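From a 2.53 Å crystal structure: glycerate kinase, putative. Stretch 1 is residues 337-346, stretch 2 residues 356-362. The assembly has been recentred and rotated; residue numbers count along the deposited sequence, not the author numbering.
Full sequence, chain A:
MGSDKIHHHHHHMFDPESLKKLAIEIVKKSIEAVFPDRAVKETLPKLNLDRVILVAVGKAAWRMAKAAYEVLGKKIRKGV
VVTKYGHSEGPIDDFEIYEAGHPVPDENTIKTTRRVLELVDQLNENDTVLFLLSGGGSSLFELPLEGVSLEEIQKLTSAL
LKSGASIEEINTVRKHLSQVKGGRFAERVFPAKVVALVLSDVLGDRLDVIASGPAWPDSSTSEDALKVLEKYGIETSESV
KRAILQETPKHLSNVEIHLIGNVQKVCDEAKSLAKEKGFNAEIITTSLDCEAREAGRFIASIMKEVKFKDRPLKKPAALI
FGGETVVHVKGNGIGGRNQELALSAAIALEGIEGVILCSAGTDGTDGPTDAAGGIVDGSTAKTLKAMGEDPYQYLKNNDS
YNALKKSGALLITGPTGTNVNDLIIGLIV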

# COMPACT_ATOMS: atom_id res chain seq x y z
N ARG A 337 -11.46 -3.18 -8.03
CA ARG A 337 -11.77 -4.29 -7.13
C ARG A 337 -12.83 -3.95 -6.08
O ARG A 337 -13.78 -4.73 -5.87
CB ARG A 337 -10.51 -4.85 -6.47
CG ARG A 337 -9.73 -3.90 -5.59
CD ARG A 337 -8.31 -4.44 -5.44
NE ARG A 337 -7.58 -3.84 -4.33
CZ ARG A 337 -6.52 -3.03 -4.45
NH1 ARG A 337 -6.02 -2.70 -5.63
NH2 ARG A 337 -5.95 -2.56 -3.35
N ASN A 338 -12.70 -2.81 -5.40
CA ASN A 338 -13.65 -2.47 -4.34
C ASN A 338 -15.06 -2.22 -4.89
O ASN A 338 -16.08 -2.49 -4.22
CB ASN A 338 -13.13 -1.30 -3.49
CG ASN A 338 -11.83 -1.65 -2.72
OD1 ASN A 338 -11.85 -2.51 -1.85
ND2 ASN A 338 -10.72 -0.97 -3.04
N GLN A 339 -15.14 -1.72 -6.12
CA GLN A 339 -16.45 -1.43 -6.72
C GLN A 339 -17.15 -2.73 -7.17
O GLN A 339 -18.39 -2.83 -7.09
CB GLN A 339 -16.32 -0.43 -7.86
CG GLN A 339 -15.99 0.97 -7.40
CD GLN A 339 -15.43 1.84 -8.50
OE1 GLN A 339 -16.03 1.97 -9.55
NE2 GLN A 339 -14.27 2.43 -8.26
N GLU A 340 -16.36 -3.72 -7.59
CA GLU A 340 -16.91 -5.04 -7.93
C GLU A 340 -17.38 -5.80 -6.70
O GLU A 340 -18.41 -6.45 -6.73
CB GLU A 340 -15.92 -5.90 -8.72
CG GLU A 340 -15.85 -5.49 -10.15
CD GLU A 340 -15.41 -6.57 -11.06
OE1 GLU A 340 -15.24 -7.73 -10.60
OE2 GLU A 340 -15.26 -6.24 -12.26
N LEU A 341 -16.59 -5.71 -5.63
CA LEU A 341 -16.95 -6.34 -4.38
C LEU A 341 -18.31 -5.79 -3.88
O LEU A 341 -19.19 -6.57 -3.51
CB LEU A 341 -15.83 -6.14 -3.36
CG LEU A 341 -15.87 -6.91 -2.04
CD1 LEU A 341 -14.48 -7.04 -1.43
CD2 LEU A 341 -16.84 -6.29 -1.02
N ALA A 342 -18.48 -4.46 -3.93
CA ALA A 342 -19.75 -3.82 -3.53
C ALA A 342 -20.91 -4.18 -4.45
O ALA A 342 -21.97 -4.54 -3.98
CB ALA A 342 -19.57 -2.32 -3.48
N LEU A 343 -20.71 -4.08 -5.77
CA LEU A 343 -21.75 -4.48 -6.75
C LEU A 343 -22.21 -5.95 -6.66
O LEU A 343 -23.38 -6.25 -6.88
CB LEU A 343 -21.26 -4.24 -8.19
CG LEU A 343 -22.29 -4.63 -9.26
CD1 LEU A 343 -23.62 -3.92 -9.05
CD2 LEU A 343 -21.78 -4.29 -10.62
N SER A 344 -21.28 -6.85 -6.42
CA SER A 344 -21.61 -8.26 -6.26
C SER A 344 -22.44 -8.47 -4.99
O SER A 344 -23.44 -9.20 -5.01
CB SER A 344 -20.34 -9.10 -6.20
OG SER A 344 -20.61 -10.46 -5.95
N ALA A 345 -22.03 -7.80 -3.91
CA ALA A 345 -22.73 -7.86 -2.63
C ALA A 345 -24.15 -7.32 -2.75
O ALA A 345 -25.09 -7.93 -2.23
CB ALA A 345 -21.96 -7.11 -1.58
N ALA A 346 -24.33 -6.20 -3.44
CA ALA A 346 -25.68 -5.63 -3.57
C ALA A 346 -26.65 -6.61 -4.24
O ALA A 346 -27.84 -6.66 -3.88
CB ALA A 346 -25.64 -4.36 -4.33
N ILE A 356 -26.02 -2.52 5.34
CA ILE A 356 -25.17 -1.61 4.57
C ILE A 356 -23.80 -2.24 4.41
O ILE A 356 -23.24 -2.73 5.39
CB ILE A 356 -25.07 -0.22 5.24
CG1 ILE A 356 -26.39 0.55 5.04
CG2 ILE A 356 -23.92 0.61 4.67
N LEU A 357 -23.28 -2.25 3.19
CA LEU A 357 -21.87 -2.62 2.98
C LEU A 357 -21.14 -1.49 2.28
O LEU A 357 -21.62 -0.94 1.28
CB LEU A 357 -21.70 -3.91 2.19
CG LEU A 357 -20.23 -4.22 1.89
CD1 LEU A 357 -20.01 -5.69 1.79
CD2 LEU A 357 -19.73 -3.54 0.61
N CYS A 358 -19.94 -1.21 2.79
CA CYS A 358 -19.12 -0.14 2.30
C CYS A 358 -17.72 -0.63 2.11
O CYS A 358 -17.11 -1.07 3.06
CB CYS A 358 -19.09 0.97 3.32
SG CYS A 358 -18.03 2.34 2.79
N SER A 359 -17.21 -0.56 0.89
CA SER A 359 -15.87 -1.02 0.56
C SER A 359 -15.05 0.16 0.10
O SER A 359 -15.60 1.05 -0.55
CB SER A 359 -15.96 -2.04 -0.57
OG SER A 359 -16.36 -1.41 -1.78
N ALA A 360 -13.76 0.19 0.41
CA ALA A 360 -12.95 1.36 0.05
C ALA A 360 -11.48 1.09 -0.13
O ALA A 360 -10.84 0.49 0.72
CB ALA A 360 -13.14 2.46 1.09
N GLY A 361 -10.92 1.55 -1.25
CA GLY A 361 -9.48 1.60 -1.38
C GLY A 361 -8.98 2.77 -0.56
O GLY A 361 -9.41 3.88 -0.80
N THR A 362 -8.07 2.51 0.39
CA THR A 362 -7.51 3.54 1.27
C THR A 362 -6.69 4.63 0.54
O THR A 362 -6.40 5.66 1.11
CB THR A 362 -6.64 2.91 2.42
OG1 THR A 362 -5.61 2.07 1.87
CG2 THR A 362 -7.51 2.09 3.43

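Residues 337-346 form a helix, and residues 356-361 form a strand that gives way to loop at Thr362. The two axes run nearly antiparallel, with 170° between their N-to-C directions, and approach to 7.5 Å. The register is set at Asn338 and Ser359, whose CA atoms lie 5.6 Å apart, so the N-terminal part of the helix segment faces the C-terminal part of the strand. Within the helix the i to i+4 pattern is regular: six backbone hydrogen bonds, from Leu341 N to Arg337 O (3.0 Å) through Ala346 N to Ala342 O (2.9 Å), satisfy the amides of residues 341-346. No backbone-to-backbone hydrogen bond joins the helix to the strand; the contact, which buries 297 Å² summed over both sides, is made by side chains meeting each other and meeting backbone.

The helical repeat determines which residues take part. The CA-to-CB bonds of Asn338, Leu341 and Ala345 point toward the strand, at spacings of three and four residues, and that of Ala342 points sideways; those of Gln339 and Glu340 point away. On the strand the alternation is equally plain: Leu357 and Ser359 point toward the helix, whereas Cys358 and Ala360 point away.

One hydrogen bond crosses the contact. Ser359 OG donates to Asn338 O at 2.7 Å, and the same carbonyl accepts the helical bond from Ala342 N at 3.1 Å, so the serine adds a second donor to an acceptor already used by the helix. The chi1 of Ser359 is 69° (p), which places its hydroxyl within reach of this carbonyl. Ala342 CB packs 3.7 Å from Ser359 OG, a contact without polar pairing. A short, polar side chain suits this position, where the two backbones are close.

Asn338 has the largest covered area of any residue in the contact, 67 Å². With chi1 of -64° (m), its amide extends along the strand, bringing ND2 to 3.6 Å from Ala360 C and 3.1 Å from Gly361 N. The latter distance would permit a hydrogen bond, but both atoms are donors and none forms; ND2 is satisfied elsewhere in the structure. The absence of a side chain at Gly361 matters here, since an ideally placed CB would lie 3.2 Å from Asn338 ND2, a tight approach.

Farther along the helix the contact becomes apolar and centres on Leu357. With chi1 of 175° (t), this residue sends CD1 to 4.1 Å from Ala345 CB and 4.3 Å from Leu341 CD2, while its CD2 lies 4.3 Å from Ala342 CB and 4.1 Å from Ala342 CA. The small alanines leave room for the leucine methyls to approach the helix closely, down to its backbone at Ala342. Leu341, also t at chi1 (-170°), adds its CD2 to this cluster and reaches Ser359 CB at 4.4 Å, linking the apolar packing to the serine. All the residues in these contacts are buried; Asn338 and Ser359 supply as much of the covered area, 129 Å², as Leu357, Leu341, Ala342 and Ala345 together.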